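Local coordinates for bifunctional protein PutA (Bdellovibrio bacteriovorus, PDB 5UR2) that probably oxidises L-proline to L-glutamate in two steps, joining a flavin-dependent proline dehydrogenase and an NAD+-dependent L-glutamate gamma-semialdehyde dehydrogenase in a single chain, at residues V823-E826 with A827-I831; G702-I705 with V706-Y710. All coordinates share one frame; numbering follows the deposited sequence.

Both contacts belong to the aldehyde dehydrogenase half of the chain, yet they hold different helices and opposite helix ends: contact 1 starts helix 825-841, contact 2 finishes helix 698-707. Their centres are about 28 Å apart and their nearest atoms about 16 Å, so they do not touch. Contact 1 is the more superficial, with half of its touching residues exposed; its chemistry is charged and polar, an aspartate cap and a direct salt bridge supplemented by a water. Contact 2 has none exposed and four of seven buried, and there aromatic rings and a carboxylate-amide bond take over. Each thus illustrates how local side chains begin or end a helix according to its surroundings.

Contact 1 of 2, residues V823-E826 with A827-I831; sequences VDKE and AYDRI
K825 and D829, one helical turn apart, form an i to i+4 salt bridge. From CB the lysine chain sets off with CG anti to the backbone N (chi1 -170°), and CG already passes 3.7 Å from D829 OD2. The chain stays extended through CD to CE, which lies 3.9 Å from D829 OD2, and bends only at its last torsion (chi4 -52°). That bend brings NZ to 2.7 Å from D829 OD2, on the syn lone pair of the carboxylate. A water closes a second route between the charges: it accepts from K825 NZ and donates to D829 OD1, so both carboxylate oxygens are engaged.

One residue earlier, D824 is the N-cap. Its OD1 accepts from A827 N at 2.9 Å in a nearly straight bond (166°), giving an acceptor to an amide of the first turn. The carbonyl D824 O receives Y828 N at 2.9 Å, and D829 N and R830 N continue the pattern onto K825 O and E826 O. V823 adds an apolar touch, its CG1 lying 3.9 Å from A827 CB.

Several other parts of the fold meet this helix start. D824 OD2 bonds to Q669, V823 O takes a bond from R514 of strand 511-516, and V823 packs on W641. R830 sends NH1 to the carbonyl of I876, while K825 rests on the loop at F855; beyond them helix 825-841 runs on toward strand 843-847.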
loop_
_atom_site.group_PDB
_atom_site.type_symbol
_atom_site.label_atom_id
_atom_site.label_comp_id
_atom_site.label_asym_id
_atom_site.label_seq_id
_atom_site.Cartn_x
_atom_site.Cartn_y
_atom_site.Cartn_z
ATOM N N VAL B 823 14.181 -14.469 -33.492
ATOM C CA VAL B 823 15.282 -14.730 -32.564
ATOM C C VAL B 823 16.195 -15.863 -33.045
ATOM O O VAL B 823 17.422 -15.746 -32.961
ATOM C CB VAL B 823 14.730 -14.998 -31.148
ATOM C CG1 VAL B 823 13.925 -16.288 -31.105
ATOM C CG2 VAL B 823 15.868 -15.085 -30.174
ATOM N N ASP B 824 15.638 -16.965 -33.562
ATOM C CA ASP B 824 16.463 -18.122 -33.920
ATOM C C ASP B 824 15.762 -18.953 -34.996
ATOM O O ASP B 824 14.630 -18.666 -35.399
ATOM C CB ASP B 824 16.829 -18.977 -32.683
ATOM C CG ASP B 824 15.601 -19.562 -31.952
ATOM O OD1 ASP B 824 14.474 -19.566 -32.506
ATOM O OD2 ASP B 824 15.778 -20.032 -30.801
ATOM N N LYS B 825 16.457 -19.997 -35.464
ATOM C CA LYS B 825 15.958 -20.766 -36.602
ATOM C C LYS B 825 14.658 -21.500 -36.261
ATOM O O LYS B 825 13.757 -21.601 -37.103
ATOM C CB LYS B 825 17.034 -21.735 -37.090
ATOM C CG LYS B 825 16.688 -22.412 -38.424
ATOM C CD LYS B 825 17.813 -23.271 -38.923
ATOM C CE LYS B 825 17.458 -23.929 -40.262
ATOM N NZ LYS B 825 16.153 -24.669 -40.260
ATOM N N GLU B 826 14.544 -22.016 -35.034
ATOM C CA GLU B 826 13.297 -22.639 -34.596
ATOM C C GLU B 826 12.117 -21.674 -34.708
ATOM O O GLU B 826 11.058 -22.026 -35.233
ATOM C CB GLU B 826 13.429 -23.140 -33.158
ATOM C CG GLU B 826 12.138 -23.762 -32.647
ATOM C CD GLU B 826 12.180 -24.149 -31.177
ATOM O OE1 GLU B 826 13.266 -24.087 -30.569
ATOM O OE2 GLU B 826 11.110 -24.495 -30.628
ATOM N N ALA B 827 12.267 -20.458 -34.183
ATOM C CA ALA B 827 11.176 -19.495 -34.283
ATOM C C ALA B 827 10.890 -19.150 -35.738
ATOM O O ALA B 827 9.729 -19.101 -36.159
ATOM C CB ALA B 827 11.515 -18.232 -33.486
ATOM N N TYR B 828 11.944 -18.933 -36.522
ATOM C CA TYR B 828 11.782 -18.650 -37.942
ATOM C C TYR B 828 10.957 -19.734 -38.630
ATOM O O TYR B 828 9.949 -19.443 -39.280
ATOM C CB TYR B 828 13.160 -18.520 -38.591
ATOM C CG TYR B 828 13.138 -18.236 -40.088
ATOM C CD1 TYR B 828 13.000 -16.932 -40.564
ATOM C CD2 TYR B 828 13.252 -19.267 -41.017
ATOM C CE1 TYR B 828 12.989 -16.665 -41.916
ATOM C CE2 TYR B 828 13.238 -19.008 -42.382
ATOM C CZ TYR B 828 13.099 -17.700 -42.817
ATOM O OH TYR B 828 13.076 -17.412 -44.155
ATOM N N ASP B 829 11.372 -20.998 -38.494
ATOM C CA ASP B 829 10.656 -22.083 -39.167
ATOM C C ASP B 829 9.230 -22.216 -38.653
ATOM O O ASP B 829 8.304 -22.484 -39.428
ATOM C CB ASP B 829 11.415 -23.404 -39.019
ATOM C CG ASP B 829 12.717 -23.424 -39.820
ATOM O OD1 ASP B 829 12.836 -22.689 -40.812
ATOM O OD2 ASP B 829 13.635 -24.161 -39.453
ATOM N N ARG B 830 9.035 -22.064 -37.342
ATOM C CA ARG B 830 7.691 -22.144 -36.785
ATOM C C ARG B 830 6.796 -21.052 -37.366
ATOM O O ARG B 830 5.654 -21.311 -37.767
ATOM C CB ARG B 830 7.765 -22.045 -35.260
ATOM C CG ARG B 830 6.424 -22.002 -34.572
ATOM C CD ARG B 830 6.562 -21.834 -33.057
ATOM N NE ARG B 830 7.207 -20.581 -32.659
ATOM C CZ ARG B 830 6.637 -19.385 -32.773
ATOM N NH1 ARG B 830 5.420 -19.278 -33.283
ATOM N NH2 ARG B 830 7.280 -18.294 -32.378
ATOM N N ILE B 831 7.315 -19.827 -37.443
ATOM C CA ILE B 831 6.517 -18.704 -37.917
ATOM C C ILE B 831 6.192 -18.852 -39.398
ATOM O O ILE B 831 5.047 -18.637 -39.815
ATOM C CB ILE B 831 7.246 -17.384 -37.628
ATOM C CG1 ILE B 831 7.332 -17.162 -36.109
ATOM C CG2 ILE B 831 6.510 -16.231 -38.308
ATOM C CD1 ILE B 831 8.315 -16.078 -35.716
HETATM O O HOH W 1 15.148 -22.545 -42.191
#

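Contact 2 of 2, residues G702-I705 with V706-Y710; sequences GEYI and VNHKY
The rings of Y704 and H708 run alongside each other in the same direction, with centroids 5.9 Å apart and planes inclined at 55°. Y704 CE1 comes to the edge of the imidazole, near its plane, 3.8 Å from H708 CD2. Another edge of H708 is used by its own turn: Y710 N donates to H708 ND1 at 2.9 Å, in the ring plane and nearly straight. With ND1 accepting, NE2 probably carries the proton, consistent with its weak bond to E536, which also bonds Y704 OH. H708 CE1 lies 3.5 Å above one face of the Y710 ring, displaced toward its rim.

A second flat pair, E703 and N707, stands almost perpendicular, carboxylate and amide planes 84° apart. N707 ND2 donates to E703 OE2 at 3.1 Å from above the carboxylate plane, and the glutamate curls forward one turn because its chain turns about CB-CG (chi2 79°). Its other oxygen is held by H725.

H708 is where the chain leaves helical geometry. Helix 698-707 is the connection of a beta-alpha-beta crossover, linking parallel strands 691-693 and 711-717, with 661-665 and 623-638 between them in the sheet, in keeping with the Rossmann-type NAD-binding domain of aldehyde dehydrogenases.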
loop_
_atom_site.group_PDB
_atom_site.type_symbol
_atom_site.label_atom_id
_atom_site.label_comp_id
_atom_site.label_asym_id
_atom_site.label_seq_id
_atom_site.Cartn_x
_atom_site.Cartn_y
_atom_site.Cartn_z
ATOM N N GLY B 702 17.443 -25.284 -15.512
ATOM C CA GLY B 702 16.263 -24.525 -15.136
ATOM C C GLY B 702 15.278 -25.375 -14.360
ATOM O O GLY B 702 14.762 -24.962 -13.319
ATOM N N GLU B 703 14.998 -26.579 -14.869
ATOM C CA GLU B 703 14.177 -27.533 -14.139
ATOM C C GLU B 703 14.767 -27.833 -12.770
ATOM O O GLU B 703 14.043 -27.878 -11.762
ATOM C CB GLU B 703 14.041 -28.826 -14.952
ATOM C CG GLU B 703 13.123 -29.873 -14.317
ATOM C CD GLU B 703 11.638 -29.596 -14.516
ATOM O OE1 GLU B 703 11.287 -28.632 -15.231
ATOM O OE2 GLU B 703 10.816 -30.354 -13.955
ATOM N N TYR B 704 16.087 -27.990 -12.706
ATOM C CA TYR B 704 16.733 -28.368 -11.450
ATOM C C TYR B 704 16.531 -27.296 -10.381
ATOM O O TYR B 704 16.244 -27.618 -9.222
ATOM C CB TYR B 704 18.221 -28.632 -11.691
ATOM C CG TYR B 704 18.945 -29.241 -10.505
ATOM C CD1 TYR B 704 19.514 -28.426 -9.536
ATOM C CD2 TYR B 704 19.068 -30.634 -10.359
ATOM C CE1 TYR B 704 20.172 -28.965 -8.445
ATOM C CE2 TYR B 704 19.736 -31.191 -9.261
ATOM C CZ TYR B 704 20.289 -30.334 -8.311
ATOM O OH TYR B 704 20.959 -30.815 -7.214
ATOM N N ILE B 705 16.686 -26.016 -10.736
ATOM C CA ILE B 705 16.531 -24.998 -9.701
ATOM C C ILE B 705 15.051 -24.758 -9.403
ATOM O O ILE B 705 14.701 -24.389 -8.280
ATOM C CB ILE B 705 17.259 -23.687 -10.063
ATOM C CG1 ILE B 705 16.666 -23.028 -11.310
ATOM C CG2 ILE B 705 18.768 -23.916 -10.209
ATOM C CD1 ILE B 705 17.354 -21.698 -11.647
ATOM N N VAL B 706 14.162 -24.996 -10.369
ATOM C CA VAL B 706 12.729 -24.955 -10.076
ATOM C C VAL B 706 12.376 -26.017 -9.045
ATOM O O VAL B 706 11.606 -25.762 -8.110
ATOM C CB VAL B 706 11.900 -25.120 -11.366
ATOM C CG1 VAL B 706 10.469 -25.574 -11.046
ATOM C CG2 VAL B 706 11.857 -23.810 -12.145
ATOM N N ASN B 707 12.949 -27.217 -9.186
ATOM C CA ASN B 707 12.579 -28.351 -8.351
ATOM C C ASN B 707 13.296 -28.391 -7.012
ATOM O O ASN B 707 12.856 -29.131 -6.134
ATOM C CB ASN B 707 12.860 -29.679 -9.077
ATOM C CG ASN B 707 11.887 -29.934 -10.222
ATOM O OD1 ASN B 707 10.734 -29.510 -10.171
ATOM N ND2 ASN B 707 12.321 -30.703 -11.213
ATOM N N HIS B 708 14.362 -27.616 -6.822
ATOM C CA HIS B 708 15.211 -27.789 -5.649
ATOM C C HIS B 708 14.482 -27.443 -4.348
ATOM O O HIS B 708 13.625 -26.559 -4.302
ATOM C CB HIS B 708 16.456 -26.914 -5.778
ATOM C CG HIS B 708 17.574 -27.330 -4.880
ATOM N ND1 HIS B 708 17.627 -26.974 -3.551
ATOM C CD2 HIS B 708 18.678 -28.081 -5.116
ATOM C CE1 HIS B 708 18.714 -27.494 -3.003
ATOM N NE2 HIS B 708 19.369 -28.168 -3.932
ATOM N N LYS B 709 14.874 -28.123 -3.265
ATOM C CA LYS B 709 14.209 -27.931 -1.979
ATOM C C LYS B 709 14.496 -26.562 -1.363
ATOM O O LYS B 709 13.703 -26.097 -0.543
ATOM C CB LYS B 709 14.625 -29.037 -0.996
ATOM C CG LYS B 709 16.098 -28.969 -0.615
ATOM C CD LYS B 709 16.534 -30.105 0.303
ATOM C CE LYS B 709 18.013 -29.949 0.642
ATOM N NZ LYS B 709 18.586 -31.159 1.285
ATOM N N TYR B 710 15.596 -25.902 -1.734
ATOM C CA TYR B 710 15.875 -24.594 -1.163
ATOM C C TYR B 710 15.137 -23.472 -1.879
ATOM O O TYR B 710 15.006 -22.384 -1.316
ATOM C CB TYR B 710 17.366 -24.263 -1.224
ATOM C CG TYR B 710 18.285 -25.063 -0.336
ATOM C CD1 TYR B 710 17.811 -25.782 0.753
ATOM C CD2 TYR B 710 19.651 -25.083 -0.595
ATOM C CE1 TYR B 710 18.690 -26.517 1.556
ATOM C CE2 TYR B 710 20.523 -25.802 0.190
ATOM C CZ TYR B 710 20.051 -26.514 1.257
ATOM O OH TYR B 710 20.964 -27.208 2.015
#